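Local coordinates for oxidoreductase, NAD-binding/iron-sulfur cluster-binding protein (Nitratireductor pacificus pht-3B, PDB 6ZXU) that carries out catabolic reductive dehalogenation with a bound cobalamin, probably supplied with electrons through its two [4Fe-4S] clusters, at residues N33-N38 with N635-W640; A119-C125 with A143-Q149; T167-R171 with Y388-A392; M174-E178 with M454-I459; I428-T434 with Q448-A452. One frame throughout, in Å; residues are numbered along the deposited sequence.

Contact 1. Residues N33-N38 with N635-W640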
# COMPACT_ATOMS: atom_id res chain seq x y z
N ASN A 33 4.11 -18.70 7.80
CA ASN A 33 3.90 -19.10 6.41
C ASN A 33 5.19 -19.06 5.58
O ASN A 33 5.14 -19.04 4.34
CB ASN A 33 2.83 -18.24 5.76
CG ASN A 33 3.23 -16.77 5.67
OD1 ASN A 33 4.42 -16.40 5.64
ND2 ASN A 33 2.24 -15.92 5.58
N ARG A 34 6.33 -19.10 6.24
CA ARG A 34 7.60 -18.88 5.53
C ARG A 34 7.88 -19.94 4.46
O ARG A 34 8.66 -19.70 3.58
CB ARG A 34 8.77 -18.79 6.48
CG ARG A 34 9.07 -20.05 7.24
CD ARG A 34 10.36 -19.94 8.02
NE ARG A 34 10.19 -19.00 9.13
CZ ARG A 34 9.74 -19.32 10.37
NH1 ARG A 34 9.43 -20.58 10.71
NH2 ARG A 34 9.60 -18.35 11.27
N ASP A 35 7.28 -21.11 4.56
CA ASP A 35 7.48 -22.16 3.51
C ASP A 35 6.34 -22.35 2.56
O ASP A 35 6.28 -23.31 1.85
CB ASP A 35 7.82 -23.45 4.18
CG ASP A 35 9.16 -23.35 4.91
OD1 ASP A 35 10.12 -22.83 4.31
OD2 ASP A 35 9.24 -23.75 6.09
N ARG A 36 5.41 -21.39 2.57
CA ARG A 36 4.23 -21.46 1.75
C ARG A 36 4.40 -20.49 0.57
O ARG A 36 4.49 -19.28 0.76
CB ARG A 36 3.03 -21.11 2.56
CG ARG A 36 1.73 -21.10 1.79
CD ARG A 36 0.58 -20.92 2.73
NE ARG A 36 -0.74 -20.98 2.11
CZ ARG A 36 -1.39 -22.10 1.92
NH1 ARG A 36 -0.87 -23.23 2.31
NH2 ARG A 36 -2.62 -22.08 1.48
N PRO A 37 4.39 -21.01 -0.67
CA PRO A 37 4.45 -20.12 -1.83
C PRO A 37 3.26 -19.23 -1.97
O PRO A 37 2.15 -19.60 -1.61
CB PRO A 37 4.61 -21.07 -3.01
CG PRO A 37 4.24 -22.39 -2.55
CD PRO A 37 4.36 -22.44 -1.05
N ASN A 38 3.48 -18.03 -2.51
CA ASN A 38 2.43 -17.03 -2.56
C ASN A 38 1.22 -17.42 -3.38
O ASN A 38 0.14 -16.92 -3.13
CB ASN A 38 2.96 -15.72 -3.08
CG ASN A 38 3.86 -15.04 -2.11
OD1 ASN A 38 5.00 -15.45 -1.90
ND2 ASN A 38 3.42 -13.90 -1.64
N ASN A 635 14.02 -15.03 1.12
CA ASN A 635 13.30 -16.28 1.19
C ASN A 635 12.85 -16.69 -0.22
O ASN A 635 11.89 -16.21 -0.75
CB ASN A 635 12.10 -16.13 2.13
CG ASN A 635 11.30 -17.41 2.29
OD1 ASN A 635 11.50 -18.40 1.55
ND2 ASN A 635 10.35 -17.41 3.20
N LEU A 636 13.56 -17.64 -0.83
CA LEU A 636 13.37 -17.99 -2.24
C LEU A 636 12.00 -18.56 -2.52
O LEU A 636 11.46 -18.37 -3.62
CB LEU A 636 14.53 -18.91 -2.76
N ILE A 637 11.33 -19.11 -1.51
CA ILE A 637 9.96 -19.59 -1.72
C ILE A 637 9.00 -18.46 -2.06
O ILE A 637 8.02 -18.67 -2.72
CB ILE A 637 9.47 -20.33 -0.46
CG1 ILE A 637 10.15 -21.70 -0.45
CG2 ILE A 637 8.01 -20.65 -0.48
CD1 ILE A 637 10.40 -22.28 0.93
N LYS A 638 9.28 -17.26 -1.56
CA LYS A 638 8.38 -16.12 -1.76
C LYS A 638 8.64 -15.32 -3.04
O LYS A 638 8.01 -14.29 -3.27
CB LYS A 638 8.46 -15.23 -0.56
CG LYS A 638 8.15 -15.88 0.81
CD LYS A 638 6.71 -16.29 0.88
CE LYS A 638 6.37 -16.68 2.28
NZ LYS A 638 4.91 -16.91 2.36
N ARG A 639 9.58 -15.72 -3.88
CA ARG A 639 9.89 -15.03 -5.09
C ARG A 639 8.94 -15.47 -6.19
O ARG A 639 9.26 -16.35 -6.99
CB ARG A 639 11.36 -15.22 -5.46
CG ARG A 639 11.82 -14.33 -6.62
CD ARG A 639 13.31 -14.26 -6.63
NE ARG A 639 13.84 -13.68 -7.84
CZ ARG A 639 15.16 -13.66 -8.08
NH1 ARG A 639 16.00 -14.15 -7.18
NH2 ARG A 639 15.67 -13.11 -9.18
N TRP A 640 7.77 -14.86 -6.25
CA TRP A 640 6.75 -15.35 -7.13
C TRP A 640 6.70 -14.63 -8.47
O TRP A 640 5.96 -15.07 -9.36
CB TRP A 640 5.37 -15.14 -6.47
CG TRP A 640 5.08 -13.72 -6.03
CD1 TRP A 640 5.35 -13.19 -4.77
CD2 TRP A 640 4.48 -12.65 -6.79
NE1 TRP A 640 4.97 -11.85 -4.71
CE2 TRP A 640 4.43 -11.50 -5.93
CE3 TRP A 640 4.03 -12.55 -8.09
CZ2 TRP A 640 3.94 -10.29 -6.36
CZ3 TRP A 640 3.59 -11.36 -8.54
CH2 TRP A 640 3.51 -10.24 -7.68
O HOH W 1 11.45 -20.64 3.34
O HOH W 2 5.95 -17.58 -3.93
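Lys638 pushes its ammonium group into the type I beta turn of Asn33 to Arg36, the tightest part of a surface contact between an N-terminal loop, ahead of helix 74-85, and the loop between helix 619-628 and strand 645-647. NZ donates to Asn33 O and to Arg36 O, each 2.9 Å from Lys638 NZ, and more weakly to Asn33 OD1; Asn33 ND2 is held by Glu433 OE1. Asn33 O is gripped twice, because Arg36 N reaches it from the opposite face of its carbonyl plane. A bend in the lysine chain (chi2 -67°) carries NZ to this spot. Beside it, Asn635 ND2 meets a lone pair of Arg34 O at 2.9 Å in an almost straight bond (179°). Asn38 lays OD1 against Lys638 CD at 3.4 Å and CG against Trp640 CD1 at 3.6 Å; the indole nitrogen itself bonds to Thr434. Ile637 packs CG2 3.6 Å from Pro37 N.

The outer edge is looser, and there a water links Asn38 N to Ile637 O. Within the two segments the buried ammonium is thus met by neutral carbonyl oxygens, whose dipoles probably stabilise its charge, and it probably helps to hold the turn in shape.

Contact 2. Residues A119-C125 with A143-Q149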
# COMPACT_ATOMS: atom_id res chain seq x y z
N ALA A 119 -6.85 -10.01 -3.79
CA ALA A 119 -7.91 -10.97 -4.00
C ALA A 119 -8.00 -11.85 -2.76
O ALA A 119 -7.02 -12.15 -2.13
CB ALA A 119 -7.63 -11.85 -5.23
N SER A 120 -9.21 -12.28 -2.43
CA SER A 120 -9.45 -13.19 -1.32
C SER A 120 -9.21 -14.65 -1.68
O SER A 120 -8.75 -15.44 -0.86
CB SER A 120 -10.92 -13.01 -0.77
OG SER A 120 -11.14 -11.67 -0.28
N MET A 121 -9.54 -15.00 -2.91
CA MET A 121 -9.52 -16.42 -3.37
C MET A 121 -9.41 -16.36 -4.88
O MET A 121 -10.02 -15.50 -5.49
CB MET A 121 -10.82 -17.07 -2.94
CG MET A 121 -11.00 -18.53 -3.31
SD MET A 121 -12.53 -19.25 -2.64
CE MET A 121 -12.44 -18.57 -1.01
N VAL A 122 -8.54 -17.17 -5.42
CA VAL A 122 -8.25 -17.17 -6.86
C VAL A 122 -8.29 -18.62 -7.41
O VAL A 122 -7.87 -19.53 -6.75
CB VAL A 122 -6.83 -16.59 -7.17
CG1 VAL A 122 -6.62 -16.44 -8.65
CG2 VAL A 122 -6.59 -15.25 -6.45
N GLY A 123 -8.80 -18.78 -8.64
CA GLY A 123 -8.73 -20.03 -9.34
C GLY A 123 -8.67 -19.80 -10.84
O GLY A 123 -8.86 -18.70 -11.33
N ILE A 124 -8.38 -20.85 -11.56
CA ILE A 124 -8.26 -20.77 -13.03
C ILE A 124 -9.08 -21.89 -13.68
O ILE A 124 -9.14 -23.03 -13.16
CB ILE A 124 -6.78 -20.94 -13.45
CG1 ILE A 124 -6.02 -19.68 -13.10
CG2 ILE A 124 -6.66 -21.17 -14.97
CD1 ILE A 124 -4.55 -19.85 -13.05
N CYS A 125 -9.78 -21.55 -14.74
CA CYS A 125 -10.47 -22.56 -15.54
C CYS A 125 -10.29 -22.31 -17.03
O CYS A 125 -9.83 -21.23 -17.46
CB CYS A 125 -11.94 -22.63 -15.21
SG CYS A 125 -12.93 -21.21 -15.57
N ALA A 143 -9.56 -18.52 -18.17
CA ALA A 143 -10.05 -17.54 -17.30
C ALA A 143 -9.31 -17.65 -15.93
O ALA A 143 -9.24 -18.73 -15.32
CB ALA A 143 -11.51 -17.65 -17.11
N LEU A 144 -8.73 -16.53 -15.49
CA LEU A 144 -8.39 -16.29 -14.07
C LEU A 144 -9.57 -15.72 -13.37
O LEU A 144 -10.03 -14.66 -13.73
CB LEU A 144 -7.22 -15.36 -13.97
CG LEU A 144 -6.76 -15.08 -12.54
CD1 LEU A 144 -5.80 -16.10 -12.09
CD2 LEU A 144 -6.06 -13.75 -12.58
N VAL A 145 -10.08 -16.44 -12.34
CA VAL A 145 -11.27 -16.04 -11.64
C VAL A 145 -10.84 -15.73 -10.21
O VAL A 145 -10.03 -16.47 -9.63
CB VAL A 145 -12.33 -17.15 -11.62
CG1 VAL A 145 -13.64 -16.65 -11.10
CG2 VAL A 145 -12.52 -17.72 -13.04
N PHE A 146 -11.33 -14.64 -9.67
CA PHE A 146 -11.02 -14.26 -8.30
C PHE A 146 -12.20 -13.67 -7.61
O PHE A 146 -13.09 -13.11 -8.24
CB PHE A 146 -9.83 -13.36 -8.22
CG PHE A 146 -10.04 -12.06 -8.91
CD1 PHE A 146 -10.71 -11.02 -8.23
CD2 PHE A 146 -9.56 -11.83 -10.17
CE1 PHE A 146 -10.86 -9.80 -8.84
CE2 PHE A 146 -9.78 -10.60 -10.82
CZ PHE A 146 -10.46 -9.59 -10.16
N ALA A 147 -12.25 -13.84 -6.29
CA ALA A 147 -13.32 -13.31 -5.44
C ALA A 147 -12.66 -12.30 -4.49
O ALA A 147 -11.52 -12.45 -4.05
CB ALA A 147 -14.01 -14.37 -4.64
N VAL A 148 -13.40 -11.27 -4.21
CA VAL A 148 -13.04 -10.37 -3.11
C VAL A 148 -14.15 -10.46 -2.08
O VAL A 148 -15.32 -10.22 -2.39
CB VAL A 148 -12.83 -8.91 -3.63
CG1 VAL A 148 -12.70 -7.88 -2.48
CG2 VAL A 148 -11.65 -8.85 -4.53
N GLN A 149 -13.81 -10.67 -0.83
CA GLN A 149 -14.83 -10.69 0.24
C GLN A 149 -15.44 -9.33 0.52
O GLN A 149 -14.79 -8.31 0.42
CB GLN A 149 -14.21 -11.28 1.55
CG GLN A 149 -15.30 -11.59 2.56
CD GLN A 149 -14.90 -12.45 3.76
OE1 GLN A 149 -15.76 -13.05 4.41
NE2 GLN A 149 -13.65 -12.45 4.09
O HOH W 3 -11.26 -12.04 2.59
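Val122 and Ile124 pack against Leu144 on one face of an antiparallel strand pair, the first two strands of a four-stranded sheet in which 142-149 also pairs with 232-239. Leu144 CD1 fits between its two neighbours, 3.6 Å from Val122 CG1 and 3.7 Å from Ile124 CG1. On the other face Cys125 SG touches Ala143 CB at 4.1 Å, and opposite Gly123, which has no side chain, stands Val145.

The backbone ladder that sets these positions runs at 158° between strand directions. Gly123 and Val145 exchange two nearly straight bonds, with Gly123 N 2.8 Å from Val145 O. Cys125 and Ala143 form the next hydrogen-bonded pair. The regular pattern breaks at a classic beta bulge, where Ser120 and Met121 both face Ala147: Ser120 N reaches Ala147 O at 2.8 Å, and Met121 N makes a weak bond to the same oxygen.

Farther out, helix 103-116 covers Val122, Ile124 and Leu144. Phe146, with CG between the backbone N and the carbonyl carbon (chi1 63°), turns its ring from the partner strand and onto Ile179 of helix 168-190. Gln149 OE1 is held by Arg230 N. Past the bulge, Gln149 N donates to Ser120 OG at 2.9 Å, and a water joins that hydroxyl to Gln149 NE2.

Contact 3. Residues T167-R171 with Y388-A392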
# COMPACT_ATOMS: atom_id res chain seq x y z
N THR A 167 -23.94 -0.77 0.58
CA THR A 167 -22.97 -0.43 -0.45
C THR A 167 -21.91 -1.53 -0.70
O THR A 167 -21.02 -1.34 -1.49
CB THR A 167 -22.18 0.84 -0.07
OG1 THR A 167 -21.36 0.56 1.08
CG2 THR A 167 -23.14 1.99 0.25
N ASN A 168 -22.09 -2.68 -0.13
CA ASN A 168 -21.01 -3.65 -0.12
C ASN A 168 -20.75 -4.29 -1.46
O ASN A 168 -19.61 -4.44 -1.89
CB ASN A 168 -21.28 -4.69 0.96
CG ASN A 168 -20.03 -5.04 1.74
OD1 ASN A 168 -18.91 -5.03 1.21
ND2 ASN A 168 -20.21 -5.30 2.98
N ALA A 169 -21.79 -4.58 -2.19
CA ALA A 169 -21.61 -5.18 -3.52
C ALA A 169 -20.99 -4.23 -4.48
O ALA A 169 -20.14 -4.60 -5.26
CB ALA A 169 -22.95 -5.65 -4.05
N ALA A 170 -21.37 -2.97 -4.40
CA ALA A 170 -20.71 -1.92 -5.24
C ALA A 170 -19.27 -1.59 -4.82
O ALA A 170 -18.39 -1.47 -5.63
CB ALA A 170 -21.55 -0.65 -5.21
N ARG A 171 -19.04 -1.50 -3.51
CA ARG A 171 -17.70 -1.39 -2.95
C ARG A 171 -16.81 -2.57 -3.40
O ARG A 171 -15.70 -2.40 -3.87
CB ARG A 171 -17.80 -1.31 -1.43
CG ARG A 171 -16.50 -1.36 -0.61
CD ARG A 171 -16.27 -2.78 -0.20
NE ARG A 171 -15.23 -3.05 0.76
CZ ARG A 171 -14.61 -4.20 0.83
NH1 ARG A 171 -14.96 -5.22 0.06
NH2 ARG A 171 -13.68 -4.39 1.74
N TYR A 388 -11.48 1.67 7.09
CA TYR A 388 -11.25 0.22 7.31
C TYR A 388 -12.13 -0.62 6.40
O TYR A 388 -11.65 -1.53 5.72
CB TYR A 388 -11.39 -0.14 8.77
CG TYR A 388 -10.31 0.51 9.62
CD1 TYR A 388 -8.94 0.26 9.39
CD2 TYR A 388 -10.63 1.33 10.66
CE1 TYR A 388 -7.98 0.86 10.14
CE2 TYR A 388 -9.63 1.93 11.46
CZ TYR A 388 -8.33 1.70 11.19
OH TYR A 388 -7.31 2.27 11.95
N TYR A 389 -13.35 -0.17 6.20
CA TYR A 389 -14.27 -0.80 5.27
C TYR A 389 -13.75 -0.86 3.86
O TYR A 389 -13.98 -1.84 3.14
CB TYR A 389 -15.63 -0.02 5.27
CG TYR A 389 -16.62 -0.44 4.25
CD1 TYR A 389 -17.24 -1.71 4.27
CD2 TYR A 389 -17.01 0.44 3.27
CE1 TYR A 389 -18.24 -2.05 3.34
CE2 TYR A 389 -18.02 0.12 2.37
CZ TYR A 389 -18.61 -1.15 2.42
OH TYR A 389 -19.56 -1.42 1.49
N LEU A 390 -13.10 0.20 3.44
CA LEU A 390 -12.62 0.31 2.08
C LEU A 390 -11.28 -0.34 1.91
O LEU A 390 -10.84 -0.54 0.79
CB LEU A 390 -12.55 1.80 1.65
CG LEU A 390 -13.87 2.56 1.56
CD1 LEU A 390 -13.63 4.04 1.44
CD2 LEU A 390 -14.60 2.04 0.32
N GLY A 391 -10.61 -0.67 2.99
CA GLY A 391 -9.35 -1.46 2.90
C GLY A 391 -8.10 -0.86 3.51
O GLY A 391 -7.01 -1.37 3.28
N ALA A 392 -8.21 0.26 4.23
CA ALA A 392 -7.02 0.81 4.89
C ALA A 392 -6.51 -0.13 5.97
O ALA A 392 -7.28 -0.83 6.60
CB ALA A 392 -7.34 2.19 5.46
O HOH W 4 -12.10 -4.05 4.26
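Thr167 accepts a hydrogen bond on OG1 from Tyr389 OH, 2.7 Å away, and Thr167 OG1 is also bonded to Ile164 O, so the phenol is fixed against a group that is itself held. Thr167 occupies the N-cap position of helix 168-190 but does not cap with its side chain; Asp64 instead bonds the backbone nitrogens of Asn168 and Ala169.

Next comes Asn168, whose CA lies 3.1 Å from Tyr389 OH. Its amide stands steeply to the phenol ring, planes 66° apart, with ND2 at the ring edge, while the polar end is held by Gly151 O.

One turn on, Arg171 carries most of the first segment's share. CB sits 3.4 Å from Tyr389 OH, and CD lies over one face of the ring in a CH-pi contact. A bend at chi2 (-95°) then swings the guanidinium side-on to the backbone of the same tyrosine: Arg171 NE and NH2 both donate to Tyr389 O, each at 2.9 Å, with that oxygen close to the guanidinium plane. The positive group thus sits at the C-terminal end of helix 376-390, where the partial negative charge of the helix end probably favours it; Gly391 ends this helix in a Schellman motif.

Arg171 NH1 reaches on to Gln149 O at the end of strand 142-149, while Leu390 leans on helix 445-469, so the contact lies where two helix ends, a strand end and a third helix converge.

Contact 4. Residues M174-E178 with M454-I459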
# COMPACT_ATOMS: atom_id res chain seq x y z
N MET A 174 -16.16 -2.53 -7.15
CA MET A 174 -15.06 -1.58 -7.45
C MET A 174 -13.67 -2.22 -7.31
O MET A 174 -12.79 -2.07 -8.17
CB MET A 174 -15.18 -0.34 -6.52
CG MET A 174 -14.09 0.68 -6.74
SD MET A 174 -14.06 1.95 -5.40
CE MET A 174 -13.71 0.90 -3.94
N ARG A 175 -13.46 -2.89 -6.21
CA ARG A 175 -12.19 -3.56 -5.98
C ARG A 175 -11.97 -4.66 -7.02
O ARG A 175 -10.88 -4.83 -7.47
CB ARG A 175 -12.18 -4.08 -4.54
CG ARG A 175 -10.93 -4.79 -4.11
CD ARG A 175 -9.68 -3.95 -4.14
NE ARG A 175 -9.92 -2.56 -3.66
CZ ARG A 175 -10.09 -2.22 -2.38
NH1 ARG A 175 -10.09 -3.15 -1.41
NH2 ARG A 175 -10.33 -0.92 -2.04
N CYS A 176 -13.04 -5.36 -7.44
CA CYS A 176 -12.93 -6.40 -8.49
C CYS A 176 -12.56 -5.83 -9.85
O CYS A 176 -11.68 -6.35 -10.52
CB CYS A 176 -14.20 -7.19 -8.59
SG CYS A 176 -14.40 -8.30 -7.21
N ALA A 177 -13.13 -4.69 -10.20
CA ALA A 177 -12.77 -4.03 -11.44
C ALA A 177 -11.36 -3.57 -11.42
O ALA A 177 -10.64 -3.68 -12.37
CB ALA A 177 -13.69 -2.87 -11.64
N GLU A 178 -10.95 -2.99 -10.31
CA GLU A 178 -9.58 -2.55 -10.13
C GLU A 178 -8.59 -3.68 -10.36
O GLU A 178 -7.64 -3.55 -11.16
CB GLU A 178 -9.42 -2.08 -8.68
CG GLU A 178 -8.03 -1.57 -8.33
CD GLU A 178 -7.60 -1.98 -6.90
OE1 GLU A 178 -8.16 -1.46 -5.88
OE2 GLU A 178 -6.69 -2.85 -6.75
N MET A 454 -1.66 3.02 -5.51
CA MET A 454 -2.89 2.84 -6.19
C MET A 454 -4.04 2.53 -5.27
O MET A 454 -5.11 3.17 -5.34
CB MET A 454 -2.72 1.75 -7.27
CG MET A 454 -3.95 1.43 -8.14
SD MET A 454 -5.00 0.27 -7.27
CE MET A 454 -3.87 -1.17 -6.81
N ARG A 455 -3.85 1.60 -4.37
CA ARG A 455 -4.89 1.24 -3.42
C ARG A 455 -5.27 2.39 -2.52
O ARG A 455 -6.48 2.66 -2.26
CB ARG A 455 -4.45 0.07 -2.57
CG ARG A 455 -5.43 -0.42 -1.54
CD ARG A 455 -6.77 -0.89 -2.11
NE ARG A 455 -6.58 -1.79 -3.28
CZ ARG A 455 -6.13 -3.06 -3.20
NH1 ARG A 455 -5.83 -3.60 -2.02
NH2 ARG A 455 -5.98 -3.79 -4.32
N GLY A 456 -4.27 3.10 -2.01
CA GLY A 456 -4.51 4.31 -1.19
C GLY A 456 -5.33 5.40 -1.92
O GLY A 456 -6.25 5.92 -1.37
N ALA A 457 -4.91 5.72 -3.12
CA ALA A 457 -5.53 6.73 -3.95
C ALA A 457 -6.96 6.42 -4.20
O ALA A 457 -7.83 7.31 -4.13
CB ALA A 457 -4.80 6.95 -5.25
N GLU A 458 -7.28 5.16 -4.44
CA GLU A 458 -8.67 4.72 -4.55
C GLU A 458 -9.49 4.94 -3.32
O GLU A 458 -10.60 5.48 -3.35
CB GLU A 458 -8.69 3.24 -4.96
CG GLU A 458 -10.04 2.54 -4.94
CD GLU A 458 -9.82 1.01 -5.15
OE1 GLU A 458 -9.11 0.66 -6.08
OE2 GLU A 458 -10.38 0.16 -4.46
N ILE A 459 -8.96 4.51 -2.17
CA ILE A 459 -9.66 4.61 -0.90
C ILE A 459 -9.89 6.07 -0.50
O ILE A 459 -11.01 6.47 -0.14
CB ILE A 459 -8.89 3.85 0.24
CG1 ILE A 459 -8.95 2.32 -0.06
CG2 ILE A 459 -9.41 4.25 1.63
CD1 ILE A 459 -7.96 1.56 0.78
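Glu178 and Arg455 mark the nearest approach of two helical segments, 174-178 and 454-459, which run at 146° to each other with axes 12.2 Å apart. That gap is too wide for direct backbone packing and is filled by a buried salt-bridge network in which each helix supplies an arginine and, three residues later, a glutamate.

Arg175 grips Glu458 side-on, its NE and NH2 both donating to one oxygen; NH2 to Glu458 OE2 measures 2.7 Å and NE to the same oxygen 2.9 Å. The oxygen lies in the guanidinium plane, but NH2 meets it from above the carboxylate plane. In return Arg455 NH2 bonds Glu178 OE2 at 2.7 Å, in a straight bond that uses the syn lone pair. The two arginine chains are bent alike, with chi2 near 60° in both, and cross at about a right angle, and their guanidinium groups stack flat, planes 16° apart. The flanking carboxylates probably offset the like charges of the stacked pair.

Second partners hold the arginines from outside: Asp118 and Leu117 O take Arg455, and Leu390 O takes Arg175. Phe84 touches both glutamates, with Leu350 on Glu178 and Met354 on Glu458.

The methionines preceding the arginines pack on the carboxylates: Met174 CE lies 3.5 Å from Glu458 OE2, and Met454 CE 3.3 Å from Glu178 OE2.

Contact 5. Residues I428-T434 with Q448-A452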
# COMPACT_ATOMS: atom_id res chain seq x y z
N ILE A 428 -1.25 1.99 4.09
CA ILE A 428 -1.42 0.74 3.32
C ILE A 428 -0.12 -0.05 3.48
O ILE A 428 0.95 0.46 3.13
CB ILE A 428 -1.71 1.03 1.85
CG1 ILE A 428 -2.87 2.00 1.66
CG2 ILE A 428 -1.95 -0.27 1.11
CD1 ILE A 428 -4.17 1.40 2.16
N ASP A 429 -0.25 -1.26 3.97
CA ASP A 429 0.86 -2.19 4.18
C ASP A 429 1.41 -2.56 2.79
O ASP A 429 0.68 -2.96 1.90
CB ASP A 429 0.40 -3.43 4.95
CG ASP A 429 1.53 -4.34 5.35
OD1 ASP A 429 2.64 -4.29 4.71
OD2 ASP A 429 1.29 -5.18 6.25
N GLN A 430 2.71 -2.35 2.59
CA GLN A 430 3.33 -2.71 1.32
C GLN A 430 3.43 -4.24 1.03
O GLN A 430 3.56 -4.60 -0.15
CB GLN A 430 4.71 -2.13 1.16
CG GLN A 430 4.67 -0.65 0.82
CD GLN A 430 5.94 -0.18 0.08
OE1 GLN A 430 6.46 -0.85 -0.80
NE2 GLN A 430 6.42 1.02 0.47
N GLY A 431 3.35 -5.04 2.07
CA GLY A 431 3.28 -6.48 1.91
C GLY A 431 4.50 -7.21 2.44
O GLY A 431 5.50 -7.27 1.73
N TYR A 432 4.37 -7.86 3.60
CA TYR A 432 5.46 -8.58 4.19
C TYR A 432 5.99 -9.74 3.33
O TYR A 432 7.20 -9.88 3.13
CB TYR A 432 5.11 -9.08 5.60
CG TYR A 432 6.25 -9.90 6.23
CD1 TYR A 432 7.37 -9.30 6.72
CD2 TYR A 432 6.22 -11.28 6.24
CE1 TYR A 432 8.37 -10.01 7.28
CE2 TYR A 432 7.26 -12.00 6.74
CZ TYR A 432 8.32 -11.36 7.30
OH TYR A 432 9.34 -12.13 7.81
N GLU A 433 5.07 -10.52 2.76
CA GLU A 433 5.48 -11.82 2.19
C GLU A 433 6.19 -11.62 0.84
O GLU A 433 7.21 -12.26 0.61
CB GLU A 433 4.31 -12.75 2.01
CG GLU A 433 3.92 -13.44 3.34
CD GLU A 433 3.11 -12.55 4.35
OE1 GLU A 433 2.89 -13.00 5.55
OE2 GLU A 433 2.73 -11.38 3.94
N THR A 434 5.76 -10.64 0.07
CA THR A 434 6.47 -10.32 -1.15
C THR A 434 7.87 -9.75 -0.84
O THR A 434 8.87 -10.15 -1.43
CB THR A 434 5.68 -9.36 -2.02
OG1 THR A 434 4.54 -10.03 -2.53
CG2 THR A 434 6.49 -8.88 -3.21
N GLN A 448 5.66 -2.96 -5.61
CA GLN A 448 5.21 -2.89 -4.23
C GLN A 448 4.81 -1.49 -3.83
O GLN A 448 3.76 -1.27 -3.21
CB GLN A 448 6.27 -3.42 -3.26
CG GLN A 448 6.48 -4.94 -3.32
CD GLN A 448 7.10 -5.52 -2.03
OE1 GLN A 448 8.33 -5.67 -1.94
NE2 GLN A 448 6.24 -5.82 -1.01
N SER A 449 5.58 -0.52 -4.23
CA SER A 449 5.23 0.92 -3.99
C SER A 449 3.94 1.30 -4.69
O SER A 449 3.05 1.91 -4.09
CB SER A 449 6.36 1.83 -4.50
OG SER A 449 7.51 1.65 -3.74
N MET A 450 3.81 0.92 -5.95
CA MET A 450 2.67 1.37 -6.77
C MET A 450 1.37 0.73 -6.36
O MET A 450 0.33 1.38 -6.42
CB MET A 450 2.92 1.11 -8.26
CG MET A 450 4.02 1.95 -8.90
SD MET A 450 3.62 3.74 -8.87
CE MET A 450 5.20 4.44 -8.22
N ARG A 451 1.40 -0.56 -6.01
CA ARG A 451 0.20 -1.19 -5.48
C ARG A 451 -0.35 -0.38 -4.30
O ARG A 451 -1.51 -0.06 -4.23
CB ARG A 451 0.47 -2.60 -5.03
CG ARG A 451 -0.68 -3.20 -4.21
CD ARG A 451 -0.35 -4.40 -3.40
NE ARG A 451 -1.32 -4.65 -2.34
CZ ARG A 451 -1.24 -4.06 -1.13
NH1 ARG A 451 -0.19 -3.28 -0.82
NH2 ARG A 451 -2.16 -4.28 -0.22
N ALA A 452 0.51 -0.02 -3.37
CA ALA A 452 0.08 0.70 -2.18
C ALA A 452 -0.41 2.11 -2.56
O ALA A 452 -1.38 2.58 -1.98
CB ALA A 452 1.22 0.71 -1.16
O HOH W 5 2.33 -3.18 -1.99
O HOH W 6 8.80 -0.52 -2.26
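Gln448 and Gln430 lose the most surface to this contact, and each touches the other. Gln448 NE2 donates to Gln430 O at 3.1 Å, coming from above the carbonyl plane (55° out of it) and not on a lone pair, and makes a weaker bond to Gly431 O. With its amide so placed, Gln448 slides past Thr434, whose CG2 lies 3.6 Å from Gln448 CD.

Gln430 lays its side chain along the Gln448-Ser449 turn, bringing OE1 to 3.6 Å from Gln448 CB. A water at 2.8 Å donates to Gln430 OE1 and accepts from Ser449 OG; both residues line the cobalamin pocket. NE2 of Gln430 has a weak bond to Ser514 O.

The segments belong to a strand that turns through a short helix into a long one, with the end of strand 422-429 packed against the early turns of helix 445-469. An Asx turn, Asp429 OD1 to Gly431 N, shapes the strand exit; OD1 also forms a salt bridge with Arg513 NE.

Ile428 adds an apolar touch, CG2 packed 4.0 Å from Ala452 CB. Extended from CG to NE, Arg451 reaches Asp429 O through NH1 at 2.9 Å, while NH2 pairs with Asp118. A second water donates to Gln430 O and Gln448 O and accepts from Arg451 NH1.

Contact 1 opens near the N terminus and closes only at residues 635-640, so every other contact is nested within its loop. Contact 2 closes first, joining neighbouring strands of the first sheet. Helix 168-190 then opens contacts 3 and 4 in turn; contact 3 closes at the end of helix 376-390 before contact 4 closes on helix 445-469, so the two cross. Contact 5 lies inside the loop of contact 4 and ties strand 422-429 to that same long helix. Direct touches bind the set: Val148 on Cys176 links contacts 2 and 4, Ile459 on Ile428 links 4 and 5, and contact 1 also meets contact 5, which holds part of the cobalamin pocket.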